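Local coordinates for two-domain protein containing predicted PHP-like metal-dependent phosphoesterase (Bacteroides vulgatus ATCC 8482, PDB 3E38), which binds a cluster of zinc ions in a PHP-like domain and is probably a metal-dependent phosphoesterase, perhaps a nuclease acting on DNA or RNA, at residues C21-H26 with I190-H196; R39-R45 with I195-Q200; L48-L53 with G85-I89; H210-V216 with R234-H240. All blocks are in the same frame, centred on the assembly; numbering follows the deposited sequence.

Interaction 1 (C21-H26 with I190-H196). With ZN (zinc ion), chain I; ZN (zinc ion), chain J.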
# COMPACT_ATOMS: atom_id res chain seq x y z
N CYS B 21 7.79 -16.41 -17.13
CA CYS B 21 9.24 -16.40 -17.29
C CYS B 21 9.86 -15.03 -17.55
O CYS B 21 9.21 -14.15 -18.14
CB CYS B 21 9.62 -17.34 -18.44
SG CYS B 21 8.81 -18.96 -18.38
N ASP B 22 11.09 -14.88 -17.05
CA ASP B 22 11.94 -13.66 -17.22
C ASP B 22 13.28 -14.10 -17.80
O ASP B 22 14.13 -14.68 -17.12
CB ASP B 22 12.10 -12.91 -15.90
CG ASP B 22 12.68 -11.53 -16.06
OD1 ASP B 22 12.89 -11.12 -17.22
OD2 ASP B 22 12.91 -10.85 -15.01
N PHE B 23 13.45 -13.83 -19.09
CA PHE B 23 14.59 -14.37 -19.83
C PHE B 23 15.77 -13.42 -19.97
O PHE B 23 16.61 -13.58 -20.84
CB PHE B 23 14.12 -14.79 -21.23
CG PHE B 23 13.08 -15.89 -21.24
CD1 PHE B 23 13.36 -17.12 -20.68
CD2 PHE B 23 11.87 -15.71 -21.86
CE1 PHE B 23 12.46 -18.13 -20.72
CE2 PHE B 23 10.94 -16.73 -21.90
CZ PHE B 23 11.24 -17.93 -21.33
N HIS B 24 15.78 -12.40 -19.12
CA HIS B 24 16.78 -11.33 -19.24
C HIS B 24 16.93 -10.55 -17.96
O HIS B 24 16.06 -9.82 -17.52
CB HIS B 24 16.33 -10.38 -20.36
CG HIS B 24 17.35 -9.38 -20.78
ND1 HIS B 24 17.27 -8.73 -21.99
CD2 HIS B 24 18.50 -8.96 -20.20
CE1 HIS B 24 18.30 -7.92 -22.13
NE2 HIS B 24 19.06 -8.04 -21.05
N MSE B 25 18.07 -10.75 -17.34
CA MSE B 25 18.38 -10.08 -16.10
C MSE B 25 19.86 -10.15 -15.81
O MSE B 25 20.58 -10.93 -16.44
CB MSE B 25 17.58 -10.70 -14.98
CG MSE B 25 17.97 -12.10 -14.65
SE MSE B 25 16.72 -12.95 -13.40
CE MSE B 25 15.17 -12.81 -14.51
N HIS B 26 20.24 -9.39 -14.79
CA HIS B 26 21.64 -9.19 -14.40
C HIS B 26 21.96 -9.20 -12.94
O HIS B 26 21.13 -8.92 -12.11
CB HIS B 26 22.11 -7.85 -14.96
CG HIS B 26 21.95 -7.76 -16.44
ND1 HIS B 26 22.94 -8.12 -17.32
CD2 HIS B 26 20.89 -7.38 -17.19
CE1 HIS B 26 22.51 -7.92 -18.56
NE2 HIS B 26 21.27 -7.45 -18.50
N ILE B 190 8.70 -11.63 -27.06
CA ILE B 190 9.31 -11.74 -25.74
C ILE B 190 9.13 -10.53 -24.85
O ILE B 190 9.16 -9.40 -25.28
CB ILE B 190 10.84 -12.00 -25.83
CG1 ILE B 190 11.16 -13.31 -26.52
CG2 ILE B 190 11.46 -12.08 -24.39
CD1 ILE B 190 10.80 -14.55 -25.70
N GLY B 191 9.03 -10.78 -23.56
CA GLY B 191 8.98 -9.69 -22.61
C GLY B 191 9.78 -9.99 -21.37
O GLY B 191 9.59 -11.02 -20.72
N THR B 192 10.66 -9.07 -21.03
CA THR B 192 11.58 -9.27 -19.91
C THR B 192 11.78 -8.04 -19.05
O THR B 192 11.35 -6.96 -19.39
CB THR B 192 12.94 -9.73 -20.41
OG1 THR B 192 13.57 -8.62 -21.04
CG2 THR B 192 12.81 -10.86 -21.43
N SER B 193 12.44 -8.26 -17.92
CA SER B 193 12.69 -7.20 -16.97
C SER B 193 13.97 -6.48 -17.32
O SER B 193 14.03 -5.28 -17.32
CB SER B 193 12.78 -7.72 -15.53
OG SER B 193 13.95 -8.47 -15.28
N ASP B 194 15.00 -7.23 -17.66
CA ASP B 194 16.30 -6.62 -17.90
C ASP B 194 16.75 -5.97 -16.59
O ASP B 194 17.44 -4.96 -16.55
CB ASP B 194 16.24 -5.62 -19.07
CG ASP B 194 17.62 -5.35 -19.67
OD1 ASP B 194 18.60 -5.82 -19.04
OD2 ASP B 194 17.73 -4.72 -20.77
N ILE B 195 16.32 -6.60 -15.50
CA ILE B 195 16.60 -6.07 -14.14
C ILE B 195 18.07 -6.01 -13.77
O ILE B 195 18.79 -6.97 -13.98
CB ILE B 195 15.78 -6.85 -13.05
CG1 ILE B 195 15.85 -6.10 -11.72
CG2 ILE B 195 16.16 -8.34 -12.98
CD1 ILE B 195 14.96 -4.81 -11.73
N HIS B 196 18.49 -4.84 -13.28
CA HIS B 196 19.86 -4.59 -12.73
C HIS B 196 19.78 -4.31 -11.24
O HIS B 196 20.56 -4.82 -10.44
CB HIS B 196 20.59 -3.43 -13.42
CG HIS B 196 20.90 -3.67 -14.87
ND1 HIS B 196 19.91 -3.85 -15.82
CD2 HIS B 196 22.08 -3.74 -15.54
CE1 HIS B 196 20.47 -4.02 -17.02
NE2 HIS B 196 21.78 -3.94 -16.88
ZN ZN I . 20.53 -6.55 -20.39
ZN ZN J . 23.29 -4.16 -18.32
O HOH W 1 20.05 -5.55 -22.18
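Running in roughly the same direction, 34° apart end to end, C21-H26 and I190-H196 leave strands 17-22 and 188-192 and contribute part of the zinc site of the PHP-like fold with their loops. CA atoms approach to 5.2 Å at D22 and T192 and 4.4 Å at M25 and D194. Two backbone hydrogen bonds join the loops: D194 N to H24 O (2.8 Å) and H26 N to I195 O (2.9 Å). D22 holds the turn at S193, its OD1 accepting from S193 N (3.0 Å) and its OD2 from S193 OG (2.6 Å); S193 OG in turn accepts from I195 N, an ST turn. H24, H26 and D194 converge on one zinc, with E93 and a water among its further ligands. H24 ND1 and T192 OG1 both bond to E167, while D194 OD2 bonds to N170. The H26 and H196 rings form an offset stack, centroids 4.3 Å apart, and H196 NE2 binds a second zinc at 2.1 Å, beside D31 and H56.

Interaction 2 (R39-R45 with I195-Q200). With ZN (zinc ion), chain J.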
# COMPACT_ATOMS: atom_id res chain seq x y z
N ARG B 39 18.33 -13.16 -7.51
CA ARG B 39 17.43 -13.22 -8.66
C ARG B 39 16.49 -14.42 -8.55
O ARG B 39 15.40 -14.44 -9.14
CB ARG B 39 18.15 -13.27 -10.01
CG ARG B 39 18.94 -12.02 -10.40
CD ARG B 39 18.07 -10.79 -10.34
NE ARG B 39 18.81 -9.59 -10.74
CZ ARG B 39 18.51 -8.35 -10.34
NH1 ARG B 39 17.49 -8.13 -9.51
NH2 ARG B 39 19.24 -7.33 -10.77
N VAL B 40 16.95 -15.40 -7.78
CA VAL B 40 16.24 -16.66 -7.63
C VAL B 40 15.18 -16.42 -6.57
O VAL B 40 14.06 -16.88 -6.71
CB VAL B 40 17.16 -17.90 -7.26
CG1 VAL B 40 16.28 -19.14 -6.98
CG2 VAL B 40 18.22 -18.19 -8.37
N ASP B 41 15.56 -15.73 -5.51
CA ASP B 41 14.62 -15.35 -4.46
C ASP B 41 13.46 -14.51 -4.99
O ASP B 41 12.32 -14.69 -4.60
CB ASP B 41 15.28 -14.51 -3.39
CG ASP B 41 16.31 -15.28 -2.62
OD1 ASP B 41 16.11 -16.49 -2.49
OD2 ASP B 41 17.32 -14.65 -2.19
N GLU B 42 13.81 -13.58 -5.86
CA GLU B 42 12.82 -12.65 -6.42
C GLU B 42 11.83 -13.37 -7.31
O GLU B 42 10.64 -13.11 -7.22
CB GLU B 42 13.50 -11.58 -7.24
CG GLU B 42 14.37 -10.62 -6.38
CD GLU B 42 15.17 -9.64 -7.26
OE1 GLU B 42 15.44 -9.95 -8.46
OE2 GLU B 42 15.58 -8.59 -6.73
N ALA B 43 12.33 -14.28 -8.13
CA ALA B 43 11.49 -15.04 -9.09
C ALA B 43 10.49 -15.87 -8.32
O ALA B 43 9.30 -15.88 -8.59
CB ALA B 43 12.33 -15.93 -10.02
N TYR B 44 11.00 -16.54 -7.31
CA TYR B 44 10.15 -17.34 -6.44
C TYR B 44 9.03 -16.49 -5.89
O TYR B 44 7.83 -16.77 -6.01
CB TYR B 44 10.97 -17.91 -5.27
CG TYR B 44 10.15 -18.78 -4.38
CD1 TYR B 44 9.64 -19.98 -4.85
CD2 TYR B 44 9.83 -18.39 -3.08
CE1 TYR B 44 8.86 -20.78 -4.06
CE2 TYR B 44 9.06 -19.21 -2.26
CZ TYR B 44 8.58 -20.41 -2.78
OH TYR B 44 7.82 -21.26 -2.03
N ARG B 45 9.46 -15.44 -5.21
CA ARG B 45 8.52 -14.54 -4.51
C ARG B 45 7.45 -13.97 -5.44
O ARG B 45 6.28 -13.87 -5.07
CB ARG B 45 9.29 -13.41 -3.83
CG ARG B 45 8.48 -12.62 -2.86
CD ARG B 45 9.39 -11.78 -1.91
NE ARG B 45 10.25 -10.85 -2.63
CZ ARG B 45 11.57 -10.82 -2.59
NH1 ARG B 45 12.25 -11.65 -1.80
NH2 ARG B 45 12.21 -9.92 -3.33
N ILE B 195 16.32 -6.60 -15.50
CA ILE B 195 16.60 -6.07 -14.14
C ILE B 195 18.07 -6.01 -13.77
O ILE B 195 18.79 -6.97 -13.98
CB ILE B 195 15.78 -6.85 -13.05
CG1 ILE B 195 15.85 -6.10 -11.72
CG2 ILE B 195 16.16 -8.34 -12.98
CD1 ILE B 195 14.96 -4.81 -11.73
N HIS B 196 18.49 -4.84 -13.28
CA HIS B 196 19.86 -4.59 -12.73
C HIS B 196 19.78 -4.31 -11.24
O HIS B 196 20.56 -4.82 -10.44
CB HIS B 196 20.59 -3.43 -13.42
CG HIS B 196 20.90 -3.67 -14.87
ND1 HIS B 196 19.91 -3.85 -15.82
CD2 HIS B 196 22.08 -3.74 -15.54
CE1 HIS B 196 20.47 -4.02 -17.02
NE2 HIS B 196 21.78 -3.94 -16.88
N GLN B 197 18.80 -3.50 -10.87
CA GLN B 197 18.59 -3.11 -9.49
C GLN B 197 17.91 -4.22 -8.73
O GLN B 197 17.53 -5.21 -9.32
CB GLN B 197 17.67 -1.89 -9.43
CG GLN B 197 18.20 -0.63 -10.03
CD GLN B 197 19.23 0.06 -9.16
OE1 GLN B 197 19.46 -0.31 -8.01
NE2 GLN B 197 19.88 1.07 -9.73
N PRO B 198 17.79 -4.10 -7.41
CA PRO B 198 16.85 -5.03 -6.76
C PRO B 198 15.46 -4.85 -7.42
O PRO B 198 15.14 -3.77 -7.95
CB PRO B 198 16.88 -4.59 -5.27
CG PRO B 198 18.29 -4.00 -5.11
CD PRO B 198 18.53 -3.28 -6.44
N ILE B 199 14.68 -5.93 -7.51
CA ILE B 199 13.41 -5.89 -8.24
C ILE B 199 12.48 -4.82 -7.64
O ILE B 199 11.82 -4.07 -8.36
CB ILE B 199 12.73 -7.31 -8.32
CG1 ILE B 199 11.67 -7.37 -9.42
CG2 ILE B 199 12.15 -7.74 -6.95
CD1 ILE B 199 12.24 -7.29 -10.91
N GLN B 200 12.47 -4.70 -6.32
CA GLN B 200 11.55 -3.80 -5.65
C GLN B 200 11.87 -2.34 -5.95
O GLN B 200 11.05 -1.48 -5.78
CB GLN B 200 11.56 -4.00 -4.12
CG GLN B 200 11.32 -5.45 -3.61
CD GLN B 200 12.59 -6.18 -3.25
OE1 GLN B 200 13.60 -6.02 -3.91
NE2 GLN B 200 12.56 -6.99 -2.15
ZN ZN J . 23.29 -4.16 -18.32
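R39, on helix 36-45, folds its side chain along the loop that follows the zinc ligand H196 and donates to its carbonyls. NH1 and NH2 both bond to Q197 O, at 2.9 and 3.1 Å, and NH2 adds a weak bond to H196 O at 2.9 Å. One face of the guanidinium lies against I195 CG2. NE turns to H26 O, so this one arginine meets the chain of the PHP-like domain at two zinc ligands, H26 and H196. One helical turn on, E42 points at the same loop and splits its carboxylate: OE1 makes a salt bridge with R39 NH1 (2.9 Å), and OE2 accepts from I199 N (2.9 Å, nearly straight) at the start of helix 199-202. R45, a further turn along, brings NH2 to 4.2 Å from I199 CG2. Its NH2 also lies 3.2 Å from Q200 NE2, but both are donors and do not bond; Q200 NE2 instead bonds to T201 of the second subunit, which also packs on R45. The inner part of the contact is thus polar and directional: a buried arginine-glutamate pair meets carbonyls and an amide of the loop beside a zinc ligand.

Interaction 3 (L48-L53 with G85-I89)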
# COMPACT_ATOMS: atom_id res chain seq x y z
N LEU B 48 7.10 -16.59 -10.39
CA LEU B 48 7.71 -16.93 -11.66
C LEU B 48 8.01 -18.37 -11.59
O LEU B 48 8.11 -18.92 -10.52
CB LEU B 48 9.02 -16.17 -11.88
CG LEU B 48 9.07 -14.68 -12.09
CD1 LEU B 48 10.47 -14.35 -12.68
CD2 LEU B 48 7.98 -14.30 -13.02
N ASP B 49 8.18 -18.95 -12.78
CA ASP B 49 8.49 -20.37 -12.95
C ASP B 49 9.91 -20.61 -13.47
O ASP B 49 10.54 -21.66 -13.23
CB ASP B 49 7.51 -20.98 -13.94
CG ASP B 49 6.09 -20.98 -13.42
OD1 ASP B 49 5.85 -21.54 -12.33
OD2 ASP B 49 5.21 -20.46 -14.12
N ALA B 50 10.40 -19.63 -14.20
CA ALA B 50 11.67 -19.76 -14.88
C ALA B 50 12.34 -18.41 -15.13
O ALA B 50 11.69 -17.37 -15.35
CB ALA B 50 11.48 -20.55 -16.21
N ILE B 51 13.66 -18.48 -15.13
CA ILE B 51 14.48 -17.32 -15.36
C ILE B 51 15.75 -17.67 -16.06
O ILE B 51 16.16 -18.79 -16.09
CB ILE B 51 14.92 -16.64 -14.01
CG1 ILE B 51 15.85 -17.56 -13.23
CG2 ILE B 51 13.72 -16.23 -13.15
CD1 ILE B 51 16.38 -16.95 -11.90
N SER B 52 16.35 -16.67 -16.65
CA SER B 52 17.66 -16.79 -17.22
C SER B 52 18.48 -15.57 -16.79
O SER B 52 18.14 -14.44 -17.15
CB SER B 52 17.57 -16.86 -18.75
OG SER B 52 18.84 -17.09 -19.35
N LEU B 53 19.52 -15.82 -16.00
CA LEU B 53 20.47 -14.77 -15.59
C LEU B 53 21.42 -14.62 -16.79
O LEU B 53 22.28 -15.48 -17.05
CB LEU B 53 21.17 -15.15 -14.30
CG LEU B 53 22.02 -14.15 -13.52
CD1 LEU B 53 21.33 -12.82 -13.35
CD2 LEU B 53 22.39 -14.76 -12.15
N GLY B 85 12.31 -24.53 -6.65
CA GLY B 85 11.56 -25.00 -7.79
C GLY B 85 11.50 -24.08 -8.97
O GLY B 85 10.57 -24.15 -9.77
N ILE B 86 12.48 -23.20 -9.08
CA ILE B 86 12.62 -22.30 -10.25
C ILE B 86 13.52 -22.96 -11.28
O ILE B 86 14.57 -23.52 -10.95
CB ILE B 86 13.22 -20.90 -9.87
CG1 ILE B 86 12.44 -20.26 -8.72
CG2 ILE B 86 13.32 -19.94 -11.10
CD1 ILE B 86 10.93 -20.22 -8.87
N LEU B 87 13.05 -22.93 -12.52
CA LEU B 87 13.76 -23.44 -13.69
C LEU B 87 14.77 -22.42 -14.14
O LEU B 87 14.42 -21.26 -14.36
CB LEU B 87 12.80 -23.75 -14.89
CG LEU B 87 11.70 -24.83 -14.70
CD1 LEU B 87 10.75 -24.87 -15.90
CD2 LEU B 87 12.26 -26.22 -14.41
N LEU B 88 16.01 -22.87 -14.30
CA LEU B 88 17.15 -22.00 -14.61
C LEU B 88 17.74 -22.29 -15.98
O LEU B 88 18.41 -23.27 -16.20
CB LEU B 88 18.18 -22.13 -13.48
CG LEU B 88 19.41 -21.25 -13.31
CD1 LEU B 88 19.09 -19.82 -12.99
CD2 LEU B 88 20.24 -21.84 -12.20
N ILE B 89 17.48 -21.36 -16.88
CA ILE B 89 17.95 -21.40 -18.26
C ILE B 89 19.25 -20.59 -18.30
O ILE B 89 19.31 -19.40 -17.96
CB ILE B 89 16.87 -20.78 -19.19
CG1 ILE B 89 15.55 -21.51 -19.00
CG2 ILE B 89 17.29 -20.70 -20.72
CD1 ILE B 89 14.34 -20.69 -19.52
O HOH W 2 20.84 -18.53 -15.76
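Two parallel neighbours of the sheet that carries the zinc site meet here, at the beginnings of strands 50-56 and 87-95. L87 straddles A50: L87 N donates to D49 O (2.9 Å) and L87 O accepts from I51 N (3.0 Å). I89 N then donates to I51 O (3.0 Å), continuing the ladder. The CA atoms of A50 and L87 are 4.4 Å apart, and A50 CA comes 3.2 Å from L87 O in a CA-H...O contact. The strands are the two arms of a beta-alpha-beta unit whose crossover contains helix 72-83; that helix ends in a Schellman motif with G85, at positive phi, as its C-prime residue, from which the chain turns into the second strand. On the sheet face of A50 and L87, their CB atoms lie 3.7 Å apart beneath I226 of helix 223-231. On the other face, I51 CG1 touches L88 CD1 (4.0 Å) and I86 CG2 (4.1 Å); A43 of helix 36-45 packs on I51, and F74 and C77 of helix 72-83 on L88. Past the ladder, S52 OG donates to I89 O (2.7 Å), and a water receiving L53 N at 3.0 Å donates to I89 O at 2.8 Å.

Interaction 4 (H210-V216 with R234-H240)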
# COMPACT_ATOMS: atom_id res chain seq x y z
N HIS B 210 4.09 -4.96 -11.67
CA HIS B 210 4.73 -6.27 -11.80
C HIS B 210 5.83 -6.21 -12.81
O HIS B 210 5.79 -5.46 -13.80
CB HIS B 210 3.69 -7.31 -12.27
CG HIS B 210 3.17 -7.02 -13.63
ND1 HIS B 210 3.83 -7.43 -14.77
CD2 HIS B 210 2.13 -6.26 -14.05
CE1 HIS B 210 3.20 -6.98 -15.83
NE2 HIS B 210 2.16 -6.27 -15.43
N ARG B 211 6.80 -7.09 -12.62
CA ARG B 211 7.93 -7.10 -13.51
C ARG B 211 7.46 -7.48 -14.88
O ARG B 211 6.61 -8.34 -15.01
CB ARG B 211 9.03 -8.07 -13.03
CG ARG B 211 8.82 -9.53 -13.44
CD ARG B 211 10.12 -10.30 -13.38
NE ARG B 211 10.44 -10.64 -12.01
CZ ARG B 211 11.60 -11.09 -11.58
NH1 ARG B 211 12.61 -11.24 -12.41
NH2 ARG B 211 11.74 -11.37 -10.29
N THR B 212 7.99 -6.83 -15.90
CA THR B 212 7.69 -7.19 -17.29
C THR B 212 8.16 -8.61 -17.50
O THR B 212 9.23 -9.02 -17.08
CB THR B 212 8.35 -6.21 -18.25
OG1 THR B 212 7.78 -4.93 -17.98
CG2 THR B 212 8.15 -6.58 -19.71
N MSE B 213 7.32 -9.41 -18.11
CA MSE B 213 7.67 -10.81 -18.24
C MSE B 213 7.03 -11.46 -19.43
O MSE B 213 6.37 -10.83 -20.21
CB MSE B 213 7.21 -11.55 -16.98
CG MSE B 213 5.68 -11.61 -16.83
SE MSE B 213 5.13 -12.49 -15.16
CE MSE B 213 5.75 -11.10 -13.94
N THR B 214 7.24 -12.77 -19.55
CA THR B 214 6.66 -13.55 -20.67
C THR B 214 5.83 -14.72 -20.20
O THR B 214 6.25 -15.52 -19.36
CB THR B 214 7.73 -14.10 -21.66
OG1 THR B 214 8.55 -13.05 -22.13
CG2 THR B 214 7.10 -14.80 -22.84
N PHE B 215 4.61 -14.76 -20.69
CA PHE B 215 3.77 -15.92 -20.49
C PHE B 215 4.14 -16.94 -21.58
O PHE B 215 4.09 -16.63 -22.80
CB PHE B 215 2.26 -15.61 -20.59
CG PHE B 215 1.74 -14.77 -19.49
CD1 PHE B 215 2.47 -14.60 -18.32
CD2 PHE B 215 0.45 -14.22 -19.56
CE1 PHE B 215 1.98 -13.82 -17.29
CE2 PHE B 215 -0.06 -13.45 -18.52
CZ PHE B 215 0.71 -13.25 -17.39
N VAL B 216 4.54 -18.13 -21.12
CA VAL B 216 4.92 -19.24 -22.00
C VAL B 216 3.93 -20.40 -21.86
O VAL B 216 3.74 -20.96 -20.76
CB VAL B 216 6.38 -19.74 -21.75
CG1 VAL B 216 6.81 -20.79 -22.79
CG2 VAL B 216 7.39 -18.57 -21.76
N ARG B 234 4.77 -19.72 -28.80
CA ARG B 234 3.64 -19.89 -27.88
C ARG B 234 3.92 -19.14 -26.59
O ARG B 234 4.12 -19.68 -25.50
CB ARG B 234 3.36 -21.38 -27.66
CG ARG B 234 1.88 -21.66 -27.61
CD ARG B 234 1.55 -23.12 -27.41
NE ARG B 234 2.11 -23.99 -28.44
CZ ARG B 234 3.12 -24.83 -28.26
NH1 ARG B 234 3.71 -24.94 -27.07
NH2 ARG B 234 3.52 -25.59 -29.26
N THR B 235 3.92 -17.83 -26.81
CA THR B 235 4.17 -16.78 -25.81
C THR B 235 3.26 -15.58 -25.96
O THR B 235 2.59 -15.37 -26.99
CB THR B 235 5.61 -16.19 -25.96
OG1 THR B 235 5.72 -15.52 -27.25
CG2 THR B 235 6.72 -17.29 -25.88
N ALA B 236 3.29 -14.79 -24.91
CA ALA B 236 2.67 -13.45 -24.84
C ALA B 236 3.45 -12.65 -23.84
O ALA B 236 3.81 -13.17 -22.77
CB ALA B 236 1.19 -13.51 -24.44
N ALA B 237 3.76 -11.42 -24.20
CA ALA B 237 4.44 -10.49 -23.29
C ALA B 237 3.44 -9.72 -22.38
O ALA B 237 2.45 -9.17 -22.81
CB ALA B 237 5.35 -9.53 -24.07
N TYR B 238 3.75 -9.73 -21.11
CA TYR B 238 2.99 -9.09 -20.07
C TYR B 238 3.77 -7.93 -19.53
O TYR B 238 4.77 -8.07 -18.86
CB TYR B 238 2.72 -10.09 -18.97
CG TYR B 238 1.84 -9.58 -17.85
CD1 TYR B 238 0.78 -8.71 -18.09
CD2 TYR B 238 2.02 -10.04 -16.55
CE1 TYR B 238 -0.01 -8.28 -17.07
CE2 TYR B 238 1.23 -9.62 -15.55
CZ TYR B 238 0.21 -8.75 -15.79
OH TYR B 238 -0.61 -8.34 -14.72
N PHE B 239 3.23 -6.77 -19.84
CA PHE B 239 3.85 -5.48 -19.63
C PHE B 239 2.88 -4.50 -19.03
O PHE B 239 1.92 -4.10 -19.69
CB PHE B 239 4.28 -4.96 -21.01
CG PHE B 239 4.78 -3.55 -20.99
CD1 PHE B 239 6.07 -3.27 -20.57
CD2 PHE B 239 3.96 -2.51 -21.36
CE1 PHE B 239 6.51 -1.99 -20.53
CE2 PHE B 239 4.42 -1.23 -21.34
CZ PHE B 239 5.70 -0.98 -20.93
N HIS B 240 3.12 -4.12 -17.78
CA HIS B 240 2.22 -3.18 -17.16
C HIS B 240 0.85 -3.83 -17.26
O HIS B 240 0.69 -4.97 -16.83
CB HIS B 240 2.32 -1.84 -17.90
CG HIS B 240 3.62 -1.11 -17.64
ND1 HIS B 240 3.83 0.21 -17.97
CD2 HIS B 240 4.74 -1.51 -16.98
CE1 HIS B 240 5.05 0.57 -17.60
NE2 HIS B 240 5.63 -0.46 -17.00
O HOH W 3 5.54 -4.70 -16.43
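H210 lays its imidazole over the phenol ring of Y238 in an offset stack, centroids 3.7 Å apart and planes at 9°. From there H210 NE2 donates a very short hydrogen bond to H240 O (2.4 Å), while its ND1 holds R211 O at 2.9 Å. F215 completes the aromatic cluster: its CZ is 3.6 Å from Y238 CD2, and Y238 CB sits over the F215 ring, 4.2 Å from the centroid. F215 and Y238 lie on one face of an antiparallel strand pair, 213-216 with 235-239, in the mixed sheet of the PHP-like domain. M213 pairs with Y238 through two bonds, M213 N to Y238 O and Y238 N to M213 O, both 3.0 Å; F215 pairs with A236 through F215 N to A236 O (2.7 Å) and A236 N to F215 O (2.9 Å). T214 with A237 and V216 with T235 are non-hydrogen-bonded pairs facing the other way, where T214 OG1 bonds to G191 O and T235 OG1 to M189 O. A water donates to H210 O and T212 OG1 and accepts from H240 N. Beyond the regular ladder, imidazole and water therefore take over the bonding between the two backbones.

Interaction 1 lies on the zinc ions, and the other three gather round it. Interaction 2 shares I195 and H196 with it and adds R39 NE to H26 O (2.8 Å), a hydrogen bond to the backbone of a zinc ligand. Interaction 3 continues the sheet from strand 17-22, D22 N to A50 O (3.1 Å) and S52 N to D22 O (3.0 Å); L53 remains about 9 Å from a zinc ion, side chain to ion. Interaction 4 meets interaction 1 through the salt bridge R211 NH1 to D22 OD2 (2.7 Å). R211 also touches the other two: its NH2 is 3.5 Å from E42 CB and its CZ 3.6 Å from L48 CD1.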